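Local coordinates for protein probable 2-phosphosulfolactate phosphatase (Clostridium acetobutylicum, PDB 1VR0) that probably acts as a magnesium-dependent phosphatase that hydrolyses (2R)-O-phospho-3-sulfolactate to (2R)-3-sulfolactate and phosphate, at residues L40-V45 and F93-M98; A77-E82 and T109-T114; S134-E139 and F226-K231. All blocks are in the same frame, centred on the assembly; numbering follows the deposited sequence.

Contact 1 (L40-V45 and F93-M98). With 3SL ((2R)-3-sulfolactic acid), chain E.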
ATOM      1  N   LEU A  40      14.397  -5.001  -8.879  1.00 40.83           N
ATOM      2  CA  LEU A  40      15.114  -6.266  -8.740  1.00 40.57           C
ATOM      3  C   LEU A  40      14.284  -7.316  -9.410  1.00 40.17           C
ATOM      4  O   LEU A  40      13.596  -8.080  -8.703  1.00 40.15           O
ATOM      5  CB  LEU A  40      15.315  -6.624  -7.260  1.00 40.11           C
ATOM      6  CG  LEU A  40      16.382  -5.755  -6.594  1.00 41.93           C
ATOM      7  CD1 LEU A  40      16.454  -5.968  -5.063  1.00 43.64           C
ATOM      8  CD2 LEU A  40      17.739  -5.969  -7.205  1.00 41.50           C
ATOM      9  N   ARG A  41      14.348  -7.427 -10.749  1.00 39.67           N
ATOM     10  CA  ARG A  41      15.360  -6.815 -11.621  1.00 38.85           C
ATOM     11  C   ARG A  41      14.852  -6.309 -12.966  1.00 38.97           C
ATOM     12  O   ARG A  41      15.619  -5.661 -13.686  1.00 39.38           O
ATOM     13  CB  ARG A  41      16.489  -7.819 -11.918  1.00 38.35           C
ATOM     14  CG  ARG A  41      17.319  -8.254 -10.711  1.00 37.80           C
ATOM     15  CD  ARG A  41      18.149  -9.488 -11.027  1.00 37.53           C
ATOM     16  NE  ARG A  41      17.320 -10.695 -11.183  1.00 37.58           N
ATOM     17  CZ  ARG A  41      17.736 -11.844 -11.720  1.00 37.56           C
ATOM     18  NH1 ARG A  41      16.912 -12.871 -11.818  1.00 37.07           N
ATOM     19  NH2 ARG A  41      18.975 -11.985 -12.155  1.00 38.49           N
ATOM     20  N   ALA A  42      13.587  -6.555 -13.304  1.00 38.97           N
ATOM     21  CA  ALA A  42      13.079  -6.294 -14.682  1.00 38.98           C
ATOM     22  C   ALA A  42      13.307  -4.875 -15.228  1.00 39.13           C
ATOM     23  O   ALA A  42      13.755  -4.736 -16.348  1.00 38.87           O
ATOM     24  CB  ALA A  42      11.608  -6.655 -14.827  1.00 38.77           C
ATOM     25  N   THR A  43      13.002  -3.831 -14.462  1.00 39.41           N
ATOM     26  CA  THR A  43      13.180  -2.492 -14.978  1.00 39.76           C
ATOM     27  C   THR A  43      14.627  -2.059 -14.938  1.00 40.05           C
ATOM     28  O   THR A  43      15.003  -1.144 -15.665  1.00 40.39           O
ATOM     29  CB  THR A  43      12.319  -1.443 -14.289  1.00 39.79           C
ATOM     30  OG1 THR A  43      12.523  -1.471 -12.875  1.00 40.76           O
ATOM     31  CG2 THR A  43      10.883  -1.710 -14.599  1.00 41.62           C
ATOM     32  N   SER A  44      15.441  -2.710 -14.103  1.00 40.23           N
ATOM     33  CA  SER A  44      16.889  -2.498 -14.142  1.00 39.95           C
ATOM     34  C   SER A  44      17.476  -3.132 -15.401  1.00 39.23           C
ATOM     35  O   SER A  44      18.403  -2.575 -15.995  1.00 39.04           O
ATOM     36  CB  SER A  44      17.554  -3.057 -12.889  1.00 39.50           C
ATOM     37  OG  SER A  44      17.096  -2.316 -11.776  1.00 41.24           O
ATOM     38  N   VAL A  45      16.919  -4.277 -15.798  1.00 38.26           N
ATOM     39  CA  VAL A  45      17.308  -4.916 -17.043  1.00 38.08           C
ATOM     40  C   VAL A  45      16.902  -4.039 -18.248  1.00 37.52           C
ATOM     41  O   VAL A  45      17.718  -3.667 -19.075  1.00 37.70           O
ATOM     42  CB  VAL A  45      16.698  -6.322 -17.189  1.00 37.84           C
ATOM     43  CG1 VAL A  45      16.743  -6.745 -18.604  1.00 37.24           C
ATOM     44  CG2 VAL A  45      17.428  -7.341 -16.294  1.00 37.40           C
ATOM     45  N   PHE A  93      18.903 -15.370 -22.554  1.00 39.81           N
ATOM     46  CA  PHE A  93      19.409 -14.761 -21.355  1.00 40.17           C
ATOM     47  C   PHE A  93      18.398 -14.845 -20.244  1.00 40.29           C
ATOM     48  O   PHE A  93      17.235 -15.218 -20.433  1.00 40.27           O
ATOM     49  CB  PHE A  93      19.806 -13.309 -21.634  1.00 41.04           C
ATOM     50  CG  PHE A  93      20.830 -13.195 -22.697  1.00 42.13           C
ATOM     51  CD1 PHE A  93      22.140 -13.661 -22.461  1.00 44.20           C
ATOM     52  CD2 PHE A  93      20.497 -12.722 -23.955  1.00 42.99           C
ATOM     53  CE1 PHE A  93      23.133 -13.638 -23.474  1.00 42.56           C
ATOM     54  CE2 PHE A  93      21.462 -12.694 -24.972  1.00 44.29           C
ATOM     55  CZ  PHE A  93      22.802 -13.162 -24.718  1.00 42.77           C
ATOM     56  N   SER A  94      18.879 -14.493 -19.066  1.00 40.24           N
ATOM     57  CA  SER A  94      18.117 -14.582 -17.846  1.00 39.93           C
ATOM     58  C   SER A  94      17.665 -13.176 -17.546  1.00 39.62           C
ATOM     59  O   SER A  94      17.398 -12.437 -18.487  1.00 39.49           O
ATOM     60  CB  SER A  94      19.007 -15.230 -16.786  1.00 39.62           C
ATOM     61  OG  SER A  94      18.695 -14.793 -15.510  1.00 40.91           O
ATOM     62  N   ASN A  95      17.534 -12.811 -16.273  1.00 39.71           N
ATOM     63  CA  ASN A  95      17.073 -11.469 -15.901  1.00 40.15           C
ATOM     64  C   ASN A  95      18.117 -10.679 -15.084  1.00 39.94           C
ATOM     65  O   ASN A  95      17.787  -9.809 -14.289  1.00 39.61           O
ATOM     66  CB  ASN A  95      15.708 -11.531 -15.186  1.00 40.27           C
ATOM     67  CG  ASN A  95      14.927 -10.277 -15.383  1.00 40.99           C
ATOM     68  OD1 ASN A  95      14.797  -9.820 -16.508  1.00 47.25           O
ATOM     69  ND2 ASN A  95      14.452  -9.671 -14.313  1.00 40.39           N
ATOM     70  N   SER A  96      19.382 -10.978 -15.344  1.00 40.13           N
ATOM     71  CA  SER A  96      20.491 -10.234 -14.768  1.00 40.03           C
ATOM     72  C   SER A  96      20.851  -9.106 -15.692  1.00 40.13           C
ATOM     73  O   SER A  96      21.137  -9.353 -16.835  1.00 39.92           O
ATOM     74  CB  SER A  96      21.717 -11.121 -14.628  1.00 39.33           C
ATOM     75  OG  SER A  96      22.820 -10.295 -14.364  1.00 37.67           O
ATOM     76  N   PRO A  97      20.855  -7.865 -15.200  1.00 40.90           N
ATOM     77  CA  PRO A  97      21.294  -6.754 -16.046  1.00 41.80           C
ATOM     78  C   PRO A  97      22.697  -6.885 -16.642  1.00 42.38           C
ATOM     79  O   PRO A  97      22.903  -6.377 -17.749  1.00 42.61           O
ATOM     80  CB  PRO A  97      21.219  -5.536 -15.110  1.00 41.36           C
ATOM     81  CG  PRO A  97      20.296  -5.893 -14.087  1.00 40.87           C
ATOM     82  CD  PRO A  97      20.433  -7.394 -13.878  1.00 40.70           C
HETATM   83  N   MSE A  98      23.630  -7.576 -15.974  1.00 43.17           N
HETATM   84  CA  MSE A  98      25.007  -7.708 -16.497  1.00 44.32           C
HETATM   85  C   MSE A  98      25.149  -8.465 -17.771  1.00 43.52           C
HETATM   86  O   MSE A  98      26.134  -8.280 -18.467  1.00 43.46           O
HETATM   87  CB  MSE A  98      25.963  -8.372 -15.518  1.00 46.20           C
HETATM   88  CG  MSE A  98      26.702  -7.342 -14.702  1.00 53.69           C
HETATM   89 SE   MSE A  98      25.450  -6.697 -13.351  1.00 73.95          SE
HETATM   90  CE  MSE A  98      25.908  -8.231 -11.998  1.00 68.70           C
TER
HETATM   91  O11 3SL E 300      10.965 -13.961  -7.994  1.00 73.89           O
HETATM   92  C1  3SL E 300      12.099 -13.597  -8.364  1.00 73.32           C
HETATM   93  O12 3SL E 300      13.176 -13.875  -7.778  1.00 73.24           O
HETATM   94  C2  3SL E 300      12.148 -12.774  -9.596  1.00 73.16           C
HETATM   95  O2  3SL E 300      11.051 -11.866  -9.535  1.00 70.38           O
HETATM   96  C3  3SL E 300      13.500 -12.090  -9.638  1.00 75.28           C
HETATM   97  S   3SL E 300      13.577 -10.948 -10.842  1.00 78.91           S
HETATM   98  O3S 3SL E 300      14.285 -11.502 -12.009  1.00 79.24           O
HETATM   99  O1S 3SL E 300      12.277 -10.245 -11.116  1.00 77.80           O
HETATM  100  O2S 3SL E 300      14.525  -9.919 -10.398  1.00 82.36           O
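The backbone of 40-45 turns from loop into the first turn of helix 42-51, with a cis peptide between Leu-40 and Arg-41 and Arg-41 itself at the N-cap position. The loop 93-98, which passes into a 3-10 segment at Pro-97, runs past this turn, closest where Val-45 CA lies 4.5 Å from Pro-97 CA. Together they form the sulfonate-binding part of the active-site pocket, occupied here by (2R)-3-sulfolactate. Arg-41 and Asn-95 run antiparallel past one another, their guanidinium and amide planes 81° apart, and converge on the sulfonate. The Arg-41 chain bends at chi3, which turns an edge of the guanidinium to the ligand: NH1 donates to O3S of 3SL at 3.0 Å. NE donates to O2S, an oxygen whose modelled position is less certain, and weakly to O3S. Asn-95 O sits 3.0 Å above one face of the guanidinium, toward its rim, where the N-H groups do not aim at it, so the carbonyl simply packs on that face. Beyond the ligand, NH2 forms a salt bridge with Asp-225, whose carboxylate also bonds Ser-96 OG, so one acid ties both segments together and probably balances part of the arginine's charge. Val-45 supplies the apolar part: CG2, anti to the carbonyl carbon, presses on the Asn-95 carbonyl and reaches Pro-97 CD at 3.9 Å. Ser-96 OG accepts from Met-98 N, an ST turn that leads into the 3-10 segment. With CG anti to its backbone N (chi1 -152°), Asn-95 brings ND2 to the sulfonate, where it donates to 3SL O3S at 2.9 Å with an N-H...O angle of 154°.

Contact 2 (A77-E82 and T109-T114). With 3SL ((2R)-3-sulfolactic acid), chain E.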
ATOM      1  N   ALA A  77      16.083 -10.897 -32.973  1.00 40.25           N
ATOM      2  CA  ALA A  77      15.332 -11.084 -31.739  1.00 39.76           C
ATOM      3  C   ALA A  77      16.122 -11.930 -30.779  1.00 39.47           C
ATOM      4  O   ALA A  77      16.756 -12.865 -31.201  1.00 40.00           O
ATOM      5  CB  ALA A  77      14.011 -11.766 -32.032  1.00 39.65           C
ATOM      6  N   ILE A  78      16.085 -11.593 -29.499  1.00 39.32           N
ATOM      7  CA  ILE A  78      16.620 -12.441 -28.446  1.00 39.16           C
ATOM      8  C   ILE A  78      15.579 -12.631 -27.327  1.00 39.44           C
ATOM      9  O   ILE A  78      14.700 -11.784 -27.134  1.00 39.26           O
ATOM     10  CB  ILE A  78      17.929 -11.862 -27.861  1.00 39.14           C
ATOM     11  CG1 ILE A  78      17.741 -10.424 -27.363  1.00 39.43           C
ATOM     12  CG2 ILE A  78      19.045 -11.885 -28.907  1.00 38.78           C
ATOM     13  CD1 ILE A  78      18.997  -9.838 -26.721  1.00 39.38           C
ATOM     14  N   LEU A  79      15.694 -13.739 -26.597  1.00 39.46           N
ATOM     15  CA  LEU A  79      14.750 -14.106 -25.530  1.00 39.32           C
ATOM     16  C   LEU A  79      15.381 -13.979 -24.146  1.00 39.23           C
ATOM     17  O   LEU A  79      16.356 -14.657 -23.835  1.00 39.23           O
ATOM     18  CB  LEU A  79      14.293 -15.561 -25.719  1.00 39.23           C
ATOM     19  CG  LEU A  79      13.278 -15.841 -26.824  1.00 38.57           C
ATOM     20  CD1 LEU A  79      13.179 -17.310 -27.080  1.00 37.56           C
ATOM     21  CD2 LEU A  79      11.911 -15.289 -26.457  1.00 38.33           C
ATOM     22  N   GLY A  80      14.799 -13.143 -23.306  1.00 39.66           N
ATOM     23  CA  GLY A  80      15.236 -13.020 -21.905  1.00 39.80           C
ATOM     24  C   GLY A  80      14.102 -12.879 -20.897  1.00 39.62           C
ATOM     25  O   GLY A  80      12.939 -12.850 -21.264  1.00 38.90           O
ATOM     26  N   GLY A  81      14.475 -12.784 -19.623  1.00 40.27           N
ATOM     27  CA  GLY A  81      13.532 -12.712 -18.491  1.00 40.38           C
ATOM     28  C   GLY A  81      13.722 -13.844 -17.504  1.00 40.39           C
ATOM     29  O   GLY A  81      14.791 -14.423 -17.397  1.00 39.86           O
ATOM     30  N   GLU A  82      12.663 -14.170 -16.773  1.00 41.01           N
ATOM     31  CA  GLU A  82      12.740 -15.248 -15.761  1.00 41.16           C
ATOM     32  C   GLU A  82      11.398 -15.758 -15.281  1.00 41.14           C
ATOM     33  O   GLU A  82      10.369 -15.077 -15.395  1.00 40.79           O
ATOM     34  CB  GLU A  82      13.518 -14.774 -14.528  1.00 40.83           C
ATOM     35  CG  GLU A  82      13.039 -13.444 -13.955  1.00 40.92           C
ATOM     36  CD  GLU A  82      11.691 -13.496 -13.175  1.00 40.77           C
ATOM     37  OE1 GLU A  82      11.277 -14.552 -12.662  1.00 43.10           O
ATOM     38  OE2 GLU A  82      11.031 -12.451 -13.044  1.00 39.94           O
ATOM     39  N   THR A 109      16.424  -6.975 -30.743  1.00 38.16           N
ATOM     40  CA  THR A 109      15.073  -6.849 -30.204  1.00 38.01           C
ATOM     41  C   THR A 109      14.899  -7.858 -29.058  1.00 37.89           C
ATOM     42  O   THR A 109      14.932  -9.054 -29.269  1.00 37.74           O
ATOM     43  CB  THR A 109      14.018  -7.132 -31.302  1.00 37.84           C
ATOM     44  OG1 THR A 109      13.930  -6.022 -32.190  1.00 36.54           O
ATOM     45  CG2 THR A 109      12.649  -7.395 -30.708  1.00 38.86           C
ATOM     46  N   LEU A 110      14.702  -7.357 -27.855  1.00 38.06           N
ATOM     47  CA  LEU A 110      14.636  -8.191 -26.665  1.00 38.48           C
ATOM     48  C   LEU A 110      13.191  -8.529 -26.317  1.00 38.88           C
ATOM     49  O   LEU A 110      12.431  -7.667 -25.878  1.00 38.88           O
ATOM     50  CB  LEU A 110      15.314  -7.450 -25.523  1.00 38.44           C
ATOM     51  CG  LEU A 110      15.298  -8.063 -24.150  1.00 38.50           C
ATOM     52  CD1 LEU A 110      15.837  -9.490 -24.148  1.00 39.44           C
ATOM     53  CD2 LEU A 110      16.127  -7.178 -23.300  1.00 39.26           C
ATOM     54  N   ILE A 111      12.813  -9.780 -26.545  1.00 39.61           N
ATOM     55  CA  ILE A 111      11.522 -10.279 -26.129  1.00 40.66           C
ATOM     56  C   ILE A 111      11.694 -10.749 -24.677  1.00 41.93           C
ATOM     57  O   ILE A 111      12.513 -11.610 -24.384  1.00 40.82           O
ATOM     58  CB  ILE A 111      11.053 -11.472 -26.966  1.00 40.68           C
ATOM     59  CG1 ILE A 111      11.180 -11.230 -28.479  1.00 42.36           C
ATOM     60  CG2 ILE A 111       9.633 -11.834 -26.633  1.00 41.34           C
ATOM     61  CD1 ILE A 111      10.564  -9.953 -29.011  1.00 43.36           C
HETATM   62  N   MSE A 112      10.937 -10.174 -23.755  1.00 43.68           N
HETATM   63  CA  MSE A 112      10.988 -10.662 -22.388  1.00 46.81           C
HETATM   64  C   MSE A 112       9.676 -10.818 -21.668  1.00 44.74           C
HETATM   65  O   MSE A 112       8.701 -10.112 -21.928  1.00 44.95           O
HETATM   66  CB  MSE A 112      11.926  -9.828 -21.515  1.00 46.79           C
HETATM   67  CG  MSE A 112      11.842  -8.339 -21.638  1.00 50.68           C
HETATM   68 SE   MSE A 112      12.911  -7.370 -20.200  1.00 59.32          SE
HETATM   69  CE  MSE A 112      14.333  -8.857 -19.703  1.00 60.76           C
ATOM     70  N   THR A 113       9.692 -11.772 -20.750  1.00 43.73           N
ATOM     71  CA  THR A 113       8.591 -12.027 -19.872  1.00 43.13           C
ATOM     72  C   THR A 113       9.187 -12.284 -18.498  1.00 42.73           C
ATOM     73  O   THR A 113      10.172 -13.021 -18.368  1.00 42.41           O
ATOM     74  CB  THR A 113       7.740 -13.209 -20.366  1.00 43.13           C
ATOM     75  OG1 THR A 113       6.659 -13.405 -19.461  1.00 43.90           O
ATOM     76  CG2 THR A 113       8.538 -14.505 -20.502  1.00 43.06           C
ATOM     77  N   THR A 114       8.620 -11.636 -17.481  1.00 42.58           N
ATOM     78  CA  THR A 114       9.098 -11.777 -16.108  1.00 42.54           C
ATOM     79  C   THR A 114       7.958 -11.972 -15.124  1.00 42.61           C
ATOM     80  O   THR A 114       6.772 -11.851 -15.470  1.00 43.03           O
ATOM     81  CB  THR A 114       9.989 -10.573 -15.637  1.00 42.59           C
ATOM     82  OG1 THR A 114       9.208  -9.389 -15.456  1.00 43.36           O
ATOM     83  CG2 THR A 114      11.101 -10.278 -16.602  1.00 42.85           C
TER
HETATM   84  O11 3SL E 300      10.965 -13.961  -7.994  1.00 73.89           O
HETATM   85  C1  3SL E 300      12.099 -13.597  -8.364  1.00 73.32           C
HETATM   86  O12 3SL E 300      13.176 -13.875  -7.778  1.00 73.24           O
HETATM   87  C2  3SL E 300      12.148 -12.774  -9.596  1.00 73.16           C
HETATM   88  O2  3SL E 300      11.051 -11.866  -9.535  1.00 70.38           O
HETATM   89  C3  3SL E 300      13.500 -12.090  -9.638  1.00 75.28           C
HETATM   90  S   3SL E 300      13.577 -10.948 -10.842  1.00 78.91           S
HETATM   91  O3S 3SL E 300      14.285 -11.502 -12.009  1.00 79.24           O
HETATM   92  O1S 3SL E 300      12.277 -10.245 -11.116  1.00 77.80           O
HETATM   93  O2S 3SL E 300      14.525  -9.919 -10.398  1.00 82.36           O
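Thr-109 opens the second strand of a parallel pair, its O accepting from Ile-78 N at 2.8 Å in the carbonyl plane. Strands 109-113 and 77-81 run in the same direction at 31°, the twist of a beta-alpha-beta unit whose connection carries helix 102-105. Leu-110, with CG anti to its backbone N (chi1 176°), brings CD1 obliquely across to Ile-78 CG1, 3.9 Å away, on the face they share with Met-112. Ile-111 uses both its N-H and its C=O toward strand 77-81: its N donates to Ile-78 O at 2.8 Å, nearly along the C=O axis, and its O accepts from Gly-80 N at 3.0 Å. On the other face its CB lies 3.9 Å from Leu-79 CD2, the two side chains running alongside in the same direction. Met-112, a selenomethionine, curls back at chi3 so that CE lies against the Gly-81 backbone. Thr-113 N reaches Gly-80 O only in a weak bond, but its O accepts from Glu-82 N at 3.2 Å. Gly-81 opposite turns a C-H to the same oxygen, with Gly-81 CA 3.4 Å from Thr-113 O. Thr-114, next to the ligand pocket, places CB 3.4 Å from Glu-82 OE2. The Glu-82 chain bends at chi2 (74°) to lay CG beside the sulfolactate, while OE1 is held by Thr-115 OG1 and Gly-85 N. Strand 109-113 is the middle of three, with 56-59 along its other edge; helix 42-51 covers the Leu-110 and Met-112 face, and helix 63-73 packs against Leu-79, Thr-109 and Ile-111.

Contact 3 (S134-E139 and F226-K231)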
ATOM      1  N   SER A 134      13.920   2.957 -12.448  1.00 39.60           N
ATOM      2  CA  SER A 134      14.768   2.103 -11.620  1.00 39.68           C
ATOM      3  C   SER A 134      15.649   3.041 -10.846  1.00 39.67           C
ATOM      4  O   SER A 134      15.669   4.260 -11.121  1.00 39.80           O
ATOM      5  CB  SER A 134      15.619   1.196 -12.514  1.00 40.13           C
ATOM      6  OG  SER A 134      16.502   1.946 -13.368  1.00 40.00           O
ATOM      7  N   VAL A 135      16.431   2.497  -9.927  1.00 39.65           N
ATOM      8  CA  VAL A 135      17.448   3.323  -9.249  1.00 39.79           C
ATOM      9  C   VAL A 135      18.440   3.891 -10.250  1.00 39.42           C
ATOM     10  O   VAL A 135      18.885   5.037 -10.131  1.00 39.56           O
ATOM     11  CB  VAL A 135      18.204   2.527  -8.134  1.00 39.44           C
ATOM     12  CG1 VAL A 135      19.186   3.416  -7.377  1.00 39.75           C
ATOM     13  CG2 VAL A 135      17.227   1.968  -7.158  1.00 40.68           C
ATOM     14  N   LEU A 136      18.781   3.076 -11.236  1.00 39.48           N
ATOM     15  CA  LEU A 136      19.821   3.422 -12.209  1.00 39.77           C
ATOM     16  C   LEU A 136      19.493   4.674 -13.000  1.00 39.46           C
ATOM     17  O   LEU A 136      20.393   5.421 -13.328  1.00 39.49           O
ATOM     18  CB  LEU A 136      20.010   2.274 -13.196  1.00 40.11           C
ATOM     19  CG  LEU A 136      20.386   0.919 -12.626  1.00 40.31           C
ATOM     20  CD1 LEU A 136      20.060  -0.167 -13.646  1.00 40.76           C
ATOM     21  CD2 LEU A 136      21.847   0.933 -12.235  1.00 40.12           C
ATOM     22  N   ASN A 137      18.215   4.883 -13.333  1.00 39.42           N
ATOM     23  CA  ASN A 137      17.807   6.073 -14.090  1.00 39.40           C
ATOM     24  C   ASN A 137      16.832   6.994 -13.353  1.00 39.52           C
ATOM     25  O   ASN A 137      16.121   7.784 -13.976  1.00 39.37           O
ATOM     26  CB  ASN A 137      17.267   5.681 -15.473  1.00 39.33           C
ATOM     27  CG  ASN A 137      15.916   5.011 -15.420  1.00 38.18           C
ATOM     28  OD1 ASN A 137      15.472   4.582 -14.367  1.00 38.24           O
ATOM     29  ND2 ASN A 137      15.253   4.928 -16.560  1.00 36.21           N
ATOM     30  N   GLY A 138      16.850   6.924 -12.029  1.00 39.74           N
ATOM     31  CA  GLY A 138      15.939   7.694 -11.180  1.00 39.99           C
ATOM     32  C   GLY A 138      15.945   9.181 -11.449  1.00 40.18           C
ATOM     33  O   GLY A 138      14.899   9.760 -11.688  1.00 40.43           O
ATOM     34  N   GLU A 139      17.121   9.794 -11.456  1.00 40.25           N
ATOM     35  CA  GLU A 139      17.215  11.220 -11.734  1.00 40.73           C
ATOM     36  C   GLU A 139      16.639  11.563 -13.113  1.00 40.17           C
ATOM     37  O   GLU A 139      15.875  12.530 -13.266  1.00 40.39           O
ATOM     38  CB  GLU A 139      18.672  11.706 -11.650  1.00 41.02           C
ATOM     39  CG  GLU A 139      19.308  11.671 -10.259  1.00 43.35           C
ATOM     40  CD  GLU A 139      18.939  12.866  -9.359  1.00 47.18           C
ATOM     41  OE1 GLU A 139      18.253  13.800  -9.803  1.00 50.69           O
ATOM     42  OE2 GLU A 139      19.350  12.894  -8.184  1.00 48.43           O
ATOM     43  N   PHE A 226      22.213  -7.380  -7.204  1.00 39.48           N
ATOM     44  CA  PHE A 226      21.700  -6.530  -6.120  1.00 39.98           C
ATOM     45  C   PHE A 226      22.534  -5.233  -5.964  1.00 40.43           C
ATOM     46  O   PHE A 226      21.987  -4.139  -5.877  1.00 40.13           O
ATOM     47  CB  PHE A 226      21.650  -7.311  -4.784  1.00 39.63           C
ATOM     48  CG  PHE A 226      21.485  -6.432  -3.581  1.00 39.23           C
ATOM     49  CD1 PHE A 226      20.290  -5.824  -3.320  1.00 38.74           C
ATOM     50  CD2 PHE A 226      22.556  -6.181  -2.722  1.00 40.96           C
ATOM     51  CE1 PHE A 226      20.140  -4.971  -2.230  1.00 39.61           C
ATOM     52  CE2 PHE A 226      22.413  -5.324  -1.610  1.00 40.79           C
ATOM     53  CZ  PHE A 226      21.198  -4.717  -1.373  1.00 39.66           C
ATOM     54  N   GLU A 227      23.857  -5.363  -5.929  1.00 40.43           N
ATOM     55  CA  GLU A 227      24.694  -4.186  -5.738  1.00 40.93           C
ATOM     56  C   GLU A 227      24.599  -3.258  -6.940  1.00 40.51           C
ATOM     57  O   GLU A 227      24.651  -2.032  -6.792  1.00 40.74           O
ATOM     58  CB  GLU A 227      26.165  -4.556  -5.570  1.00 41.40           C
ATOM     59  CG  GLU A 227      26.436  -5.706  -4.633  1.00 43.90           C
ATOM     60  CD  GLU A 227      27.007  -5.275  -3.319  1.00 47.31           C
ATOM     61  OE1 GLU A 227      28.207  -5.556  -3.133  1.00 49.26           O
ATOM     62  OE2 GLU A 227      26.259  -4.676  -2.490  1.00 49.81           O
ATOM     63  N   TYR A 228      24.505  -3.848  -8.127  1.00 39.77           N
ATOM     64  CA  TYR A 228      24.430  -3.091  -9.353  1.00 39.62           C
ATOM     65  C   TYR A 228      23.117  -2.290  -9.410  1.00 39.88           C
ATOM     66  O   TYR A 228      23.127  -1.092  -9.675  1.00 39.68           O
ATOM     67  CB  TYR A 228      24.572  -4.037 -10.562  1.00 39.19           C
ATOM     68  CG  TYR A 228      24.301  -3.359 -11.863  1.00 38.19           C
ATOM     69  CD1 TYR A 228      25.291  -2.618 -12.494  1.00 38.35           C
ATOM     70  CD2 TYR A 228      23.040  -3.387 -12.437  1.00 37.19           C
ATOM     71  CE1 TYR A 228      25.046  -1.949 -13.689  1.00 37.67           C
ATOM     72  CE2 TYR A 228      22.779  -2.717 -13.632  1.00 37.04           C
ATOM     73  CZ  TYR A 228      23.793  -2.011 -14.252  1.00 38.25           C
ATOM     74  OH  TYR A 228      23.574  -1.360 -15.439  1.00 39.50           O
ATOM     75  N   CYS A 229      22.000  -2.957  -9.143  1.00 40.23           N
ATOM     76  CA  CYS A 229      20.682  -2.311  -9.179  1.00 41.17           C
ATOM     77  C   CYS A 229      20.462  -1.222  -8.129  1.00 40.72           C
ATOM     78  O   CYS A 229      19.516  -0.440  -8.238  1.00 40.76           O
ATOM     79  CB  CYS A 229      19.574  -3.350  -9.054  1.00 41.27           C
ATOM     80  SG  CYS A 229      19.553  -4.520 -10.440  1.00 44.22           S
ATOM     81  N   CYS A 230      21.325  -1.173  -7.128  1.00 40.13           N
ATOM     82  CA  CYS A 230      21.284  -0.096  -6.157  1.00 40.33           C
ATOM     83  C   CYS A 230      22.120   1.123  -6.534  1.00 40.26           C
ATOM     84  O   CYS A 230      22.152   2.083  -5.788  1.00 40.25           O
ATOM     85  CB  CYS A 230      21.762  -0.627  -4.820  1.00 40.32           C
ATOM     86  SG  CYS A 230      20.590  -1.762  -4.099  1.00 42.30           S
ATOM     87  N   LYS A 231      22.823   1.080  -7.665  1.00 40.27           N
ATOM     88  CA  LYS A 231      23.623   2.221  -8.102  1.00 40.10           C
ATOM     89  C   LYS A 231      22.736   3.344  -8.656  1.00 39.87           C
ATOM     90  O   LYS A 231      21.886   3.137  -9.520  1.00 39.76           O
ATOM     91  CB  LYS A 231      24.688   1.776  -9.114  1.00 40.16           C
ATOM     92  CG  LYS A 231      25.578   0.658  -8.559  1.00 41.04           C
ATOM     93  CD  LYS A 231      27.075   0.879  -8.688  1.00 42.25           C
ATOM     94  CE  LYS A 231      27.803   0.394  -7.367  1.00 43.46           C
ATOM     95  NZ  LYS A 231      29.244   0.838  -7.203  1.00 42.78           N
TER
HETATM   96  O   HOH W   1      17.768  -0.071 -10.255  1.00 24.54           O
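A type I beta turn, Val-135 to Gly-138, carries the chain from strand 129-133 of the large mixed sheet into helix 138-148, and here it packs against the C-terminal part of helix 223-229. Two adjacent side chains of the turn do most of the work. Val-135 points at segment 226-231, where carbonyls gather: its CB lies 3.2 Å from Cys-229 O, and CG1, anti to the backbone N (chi1 -176°), touches the carbonyl oxygens of both Cys-230 and Lys-231. Leu-136 lies roughly perpendicular to the Tyr-228 side chain. Its CD2 stands 3.9 Å above one face of the phenol ring, offset toward the rim, and CD1 reaches Tyr-228 CE2 at 3.7 Å. The same CD2 also rests against the backbone oxygens of Tyr-228 and Lys-231. The backbones meet through Leu-136 CA, whose C-H faces Lys-231 O at a C...O distance of 3.4 Å. One water bridges them, donating to Cys-229 O at 2.7 Å and accepting a weak bond from Val-135 N, so the Cys-229 carbonyl gains a polar partner where aliphatic side chains meet backbone carbonyls and one ring. Lys-231 lies at the outer margin, its aliphatic base beside Leu-136. Within the turn, Asn-137 stands at the N-cap position without a side-chain cap; OD1 instead accepts weakly from Ser-134 N, while ND2 donates to Ile-132 O and Leu-237 O. Tyr-228 OH bonds Thr-48 OG1 of helix 42-51, which also touches Leu-136 and Cys-229. Helix 165-181 meets Val-135 through Cys-170, and helix 205-208 packs on Phe-226 and Cys-230.

All three contacts are largely buried, but contact 3 reaches the surface at Lys-231. Contact 1 sits between the other two, touching both. Its 93-94 backbone joins contact 2 through probable hydrogen bonds to Leu-79 and Gly-81, and Val-45 and Asn-95 pack on the Met-112 methyl. Toward contact 3, Pro-97 meets Tyr-228, and Ser-44 meets Cys-229. Helix 42-51 is the shared element, supplying a segment to contact 1 and packing on the other two, whose own nearest atoms are about 11 Å apart. The chemistry changes accordingly: backbone ladder in contact 2, charge and amide groups at the sulfonate in contact 1, aliphatic side chains against carbonyls and one ring, with a bridging water, in contact 3.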